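Local coordinates for Lactamase_B domain-containing protein (Bacillus lehensis G1, PDB 7EV5) that is probably a dual-activity zinc hydrolase of the metallo-beta-lactamase superfamily that structurally resembles B3 beta-lactamases and glyoxalase II, at residues A[13-18]-A[145-150]; A[57-62]-A[189-194]. One frame throughout, in Å; residues are numbered along the deposited sequence.

Contact 1 of 2, residues A[13-18]-A[145-150]. With ZN (zinc ion), chain C.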
# COMPACT_ATOMS: atom_id res chain seq x y z
N ASN A 13 2.36 1.18 -7.90
CA ASN A 13 1.77 2.48 -7.60
C ASN A 13 2.09 2.89 -6.17
O ASN A 13 1.58 2.29 -5.22
CB ASN A 13 0.26 2.42 -7.76
CG ASN A 13 -0.18 2.17 -9.17
OD1 ASN A 13 0.35 2.76 -10.11
ND2 ASN A 13 -1.17 1.30 -9.34
N ALA A 14 2.92 3.91 -6.01
CA ALA A 14 2.88 4.67 -4.77
C ALA A 14 1.70 5.62 -4.83
O ALA A 14 1.15 5.90 -5.90
CB ALA A 14 4.16 5.49 -4.60
N TYR A 15 1.30 6.14 -3.68
CA TYR A 15 0.27 7.16 -3.63
C TYR A 15 0.72 8.28 -2.70
O TYR A 15 1.33 8.02 -1.66
CB TYR A 15 -1.09 6.61 -3.15
CG TYR A 15 -1.66 5.66 -4.16
CD1 TYR A 15 -2.37 6.12 -5.25
CD2 TYR A 15 -1.43 4.29 -4.05
CE1 TYR A 15 -2.85 5.25 -6.20
CE2 TYR A 15 -1.90 3.42 -5.00
CZ TYR A 15 -2.62 3.90 -6.07
OH TYR A 15 -3.10 3.04 -7.04
N VAL A 16 0.42 9.51 -3.08
CA VAL A 16 0.57 10.64 -2.16
C VAL A 16 -0.80 11.25 -1.96
O VAL A 16 -1.41 11.75 -2.92
CB VAL A 16 1.57 11.68 -2.66
CG1 VAL A 16 1.65 12.81 -1.64
CG2 VAL A 16 2.94 11.06 -2.87
N LEU A 17 -1.30 11.18 -0.73
CA LEU A 17 -2.55 11.82 -0.32
C LEU A 17 -2.20 13.13 0.36
O LEU A 17 -1.29 13.18 1.18
CB LEU A 17 -3.28 10.91 0.66
CG LEU A 17 -4.60 11.40 1.27
CD1 LEU A 17 -5.71 11.52 0.23
CD2 LEU A 17 -5.02 10.48 2.42
N TYR A 18 -2.90 14.21 0.01
CA TYR A 18 -2.55 15.52 0.53
C TYR A 18 -3.82 16.29 0.90
O TYR A 18 -4.94 15.87 0.60
CB TYR A 18 -1.68 16.31 -0.45
CG TYR A 18 -2.25 16.36 -1.85
CD1 TYR A 18 -3.22 17.30 -2.19
CD2 TYR A 18 -1.83 15.47 -2.84
CE1 TYR A 18 -3.75 17.35 -3.45
CE2 TYR A 18 -2.36 15.52 -4.11
CZ TYR A 18 -3.32 16.47 -4.41
OH TYR A 18 -3.86 16.53 -5.68
N VAL A 145 -11.57 7.04 -0.76
CA VAL A 145 -10.52 6.31 -1.45
C VAL A 145 -9.94 5.27 -0.50
O VAL A 145 -9.76 5.53 0.69
CB VAL A 145 -9.43 7.25 -2.02
CG1 VAL A 145 -8.90 8.19 -0.95
CG2 VAL A 145 -8.29 6.46 -2.65
N LEU A 146 -9.65 4.09 -1.05
CA LEU A 146 -9.13 2.96 -0.29
C LEU A 146 -7.76 2.61 -0.85
O LEU A 146 -7.63 2.24 -2.02
CB LEU A 146 -10.07 1.76 -0.44
CG LEU A 146 -9.61 0.45 0.23
CD1 LEU A 146 -9.74 0.53 1.74
CD2 LEU A 146 -10.43 -0.71 -0.34
N PHE A 147 -6.73 2.70 -0.01
CA PHE A 147 -5.38 2.31 -0.40
C PHE A 147 -5.21 0.87 0.07
O PHE A 147 -4.84 0.62 1.21
CB PHE A 147 -4.36 3.27 0.19
CG PHE A 147 -4.62 4.70 -0.19
CD1 PHE A 147 -4.17 5.19 -1.40
CD2 PHE A 147 -5.35 5.54 0.64
CE1 PHE A 147 -4.40 6.49 -1.77
CE2 PHE A 147 -5.60 6.85 0.27
CZ PHE A 147 -5.13 7.33 -0.94
N SER A 148 -5.50 -0.08 -0.83
CA SER A 148 -5.63 -1.49 -0.48
C SER A 148 -4.49 -2.37 -0.99
O SER A 148 -4.61 -3.60 -0.95
CB SER A 148 -6.98 -2.03 -0.95
OG SER A 148 -7.28 -1.60 -2.27
N GLY A 149 -3.40 -1.78 -1.48
CA GLY A 149 -2.28 -2.60 -1.89
C GLY A 149 -2.66 -3.60 -2.97
O GLY A 149 -3.31 -3.26 -3.97
N ASP A 150 -2.25 -4.86 -2.78
CA ASP A 150 -2.32 -5.86 -3.84
C ASP A 150 -3.46 -6.85 -3.63
O ASP A 150 -3.37 -7.98 -4.10
CB ASP A 150 -0.98 -6.57 -4.00
CG ASP A 150 0.11 -5.67 -4.56
OD1 ASP A 150 -0.15 -4.47 -4.78
OD2 ASP A 150 1.24 -6.17 -4.75
ZN ZN C . 2.93 -5.29 -5.50
O HOH W 1 3.74 -6.90 -4.64

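Contact 2 of 2, residues A[57-62]-A[189-194]. With ZN (zinc ion), chain C.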
# COMPACT_ATOMS: atom_id res chain seq x y z
N PHE A 57 9.02 -6.33 -1.86
CA PHE A 57 10.12 -5.47 -2.30
C PHE A 57 9.64 -4.33 -3.20
O PHE A 57 10.20 -3.23 -3.17
CB PHE A 57 11.19 -6.31 -3.01
CG PHE A 57 10.77 -6.78 -4.38
CD1 PHE A 57 11.13 -6.06 -5.53
CD2 PHE A 57 10.00 -7.92 -4.53
CE1 PHE A 57 10.73 -6.50 -6.78
CE2 PHE A 57 9.60 -8.36 -5.78
CZ PHE A 57 9.96 -7.64 -6.92
N ASP A 58 8.64 -4.59 -4.05
CA ASP A 58 8.21 -3.59 -5.02
C ASP A 58 7.43 -2.46 -4.39
O ASP A 58 7.11 -1.48 -5.08
CB ASP A 58 7.42 -4.26 -6.17
CG ASP A 58 6.18 -5.00 -5.69
OD1 ASP A 58 6.33 -5.91 -4.84
OD2 ASP A 58 5.08 -4.67 -6.19
N HIS A 59 7.13 -2.55 -3.10
CA HIS A 59 6.45 -1.50 -2.37
C HIS A 59 7.35 -0.74 -1.40
O HIS A 59 6.88 0.22 -0.78
CB HIS A 59 5.23 -2.07 -1.62
CG HIS A 59 4.22 -2.68 -2.55
ND1 HIS A 59 2.98 -2.12 -2.78
CD2 HIS A 59 4.31 -3.76 -3.35
CE1 HIS A 59 2.34 -2.85 -3.69
NE2 HIS A 59 3.13 -3.84 -4.06
N ILE A 60 8.63 -1.13 -1.27
CA ILE A 60 9.48 -0.63 -0.20
C ILE A 60 10.83 -0.10 -0.68
O ILE A 60 11.61 0.38 0.15
CB ILE A 60 9.70 -1.67 0.92
CG1 ILE A 60 10.57 -2.81 0.37
CG2 ILE A 60 8.36 -2.15 1.47
CD1 ILE A 60 11.07 -3.76 1.43
N GLY A 61 11.13 -0.17 -1.97
CA GLY A 61 12.48 0.13 -2.42
C GLY A 61 12.92 1.56 -2.18
O GLY A 61 14.12 1.82 -2.07
N ALA A 62 11.97 2.49 -2.09
CA ALA A 62 12.28 3.89 -1.84
C ALA A 62 12.07 4.30 -0.38
O ALA A 62 12.22 5.48 -0.05
CB ALA A 62 11.46 4.79 -2.76
N SER A 189 -4.94 0.73 -5.83
CA SER A 189 -4.24 -0.53 -5.65
C SER A 189 -2.78 -0.42 -6.06
O SER A 189 -2.32 0.60 -6.59
CB SER A 189 -4.94 -1.64 -6.44
OG SER A 189 -4.70 -1.46 -7.83
N GLY A 190 -2.04 -1.49 -5.78
CA GLY A 190 -0.61 -1.46 -6.00
C GLY A 190 -0.19 -1.58 -7.45
O GLY A 190 0.96 -1.28 -7.76
N HIS A 191 -1.07 -2.04 -8.34
CA HIS A 191 -0.65 -2.29 -9.71
C HIS A 191 -1.80 -1.97 -10.66
O HIS A 191 -2.92 -2.42 -10.43
CB HIS A 191 -0.22 -3.76 -9.87
CG HIS A 191 0.92 -4.14 -8.97
ND1 HIS A 191 2.24 -3.98 -9.34
CD2 HIS A 191 0.94 -4.64 -7.71
CE1 HIS A 191 3.02 -4.37 -8.35
NE2 HIS A 191 2.26 -4.77 -7.34
N GLY A 192 -1.52 -1.20 -11.71
CA GLY A 192 -2.52 -0.93 -12.72
C GLY A 192 -3.41 0.26 -12.41
O GLY A 192 -3.19 1.00 -11.45
N PRO A 193 -4.45 0.43 -13.22
CA PRO A 193 -5.29 1.64 -13.12
C PRO A 193 -6.15 1.67 -11.87
O PRO A 193 -6.47 0.65 -11.25
CB PRO A 193 -6.19 1.54 -14.36
CG PRO A 193 -5.48 0.64 -15.30
CD PRO A 193 -4.73 -0.35 -14.44
N LEU A 194 -6.57 2.89 -11.52
CA LEU A 194 -7.58 3.07 -10.49
C LEU A 194 -8.90 2.43 -10.92
O LEU A 194 -9.18 2.28 -12.11
CB LEU A 194 -7.81 4.56 -10.25
CG LEU A 194 -6.66 5.37 -9.66
CD1 LEU A 194 -7.03 6.84 -9.67
CD2 LEU A 194 -6.34 4.90 -8.24
ZN ZN C . 2.93 -5.29 -5.50
O HOH W 1 3.74 -6.90 -4.64

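Contact 1 of 2, residues A[13-18]-A[145-150]
Y15 and F147 oppose each other with their CA atoms 8.1 Å apart, and L17 and V145, the next matched pair, lie 9.8 Å apart CA to CA; the two strands run in opposite directions with no hydrogen bond between them. They are members of different sheets, and the contact illustrates how the αββα sandwich of the metallo-beta-lactamase fold is held together: here side chains make the contact across the sheets. F147 contributes about half of the buried surface. Its CG stands beside its own backbone N (chi1 -56°), which carries the ring across to strand 13-18 although the CB bond itself does not aim there. The closest approach is made by the corner of the ring, CE1, which comes 3.6 Å from Y15 CB, at the root of the tyrosine ring. The two rings are tilted by 59° with centroids 5.5 Å apart, an oblique arrangement rather than a stack. Farther along, L17 CD2 sits 4.3 Å from F147 CE2, so the ring spans Y15 and L17 through CE1 and CE2. V145 CG2 lies over one of its faces, toward the rim, and F27 of the neighbouring strand 23-27 stacks with it. The Y15 hydroxyl reaches past this apolar layer to hydrogen bond with the backbone O of S189, and also with Q4 NE2. Beyond strand 145-149 comes D150, a ligand of both zinc sites. From the zinc ion that D58, H59 and H191 also bind, D150 OD2 lies 2.0 Å away and D150 OD1 3.3 Å.

Contact 2 of 2, residues A[57-62]-A[189-194]
D58, H59 and H191 converge on one zinc ion, and the metal, not a hydrogen bond, joins the two loops. H191 NE2 lies 2.0 Å from the zinc, H59 NE2 2.1 Å and D58 OD2 2.3 Å; water 1 and D150 complete the shell. Crowding round the ion brings ligand atoms close without bonding them to one another. D58 OD2 arrives at the edge of the H191 ring, in its plane, 3.0 Å from CE1 of that histidine, with carboxylate and ring only 27° from coplanar. The two imidazoles, by contrast, are steeply turned, their planes at 75° and their NE2 atoms 3.5 Å apart; each directs that nitrogen at the metal. D58 uses both oxygens: while OD2 binds the zinc, OD1 accepts a hydrogen bond of 2.8 Å from the metal-bound water 1. The carboxylate gets there because CG is set between the backbone N and the carbonyl carbon (chi1 59°). D58 and H59 belong to the HxHxDH motif, the signature of the metallo-beta-lactamase superfamily, whose first two histidines, H54 and H56, serve the other zinc. H191 is contributed by the loop after strand 186-189. Beside it G190, with no side chain, brings its CA to the edge of the H59 ring, 4.0 Å from CE1. The second shell fixes the ligands in turn. D28 OD2 hydrogen bonds to H59 ND1, the imidazole nitrogen that does not bind the metal, which, with the zinc on NE2, would restrain the ring's rotation, and T12 OG1 hydrogen bonds to D58 OD2.

Along the chain the four segments alternate, 13-18, 57-62, 145-150, 189-194, so the two contacts interlock, their centres only about 9 Å apart. Contact 1 joins the facing sheets through strands 12-18 and 145-149. Contact 2 joins loops at the ends of strands, one following strand 46-51 in the first sheet and the other following strand 186-189, the parallel neighbour of 145-149 in the second. The two contacts touch directly: N13 N lies 2.8 Å from G190 O, a probable hydrogen bond, and D150 OD1 lies 3.3 Å from G190 CA. One zinc ion thus draws ligands from both halves of the sandwich, so that the metal site is built directly onto its core.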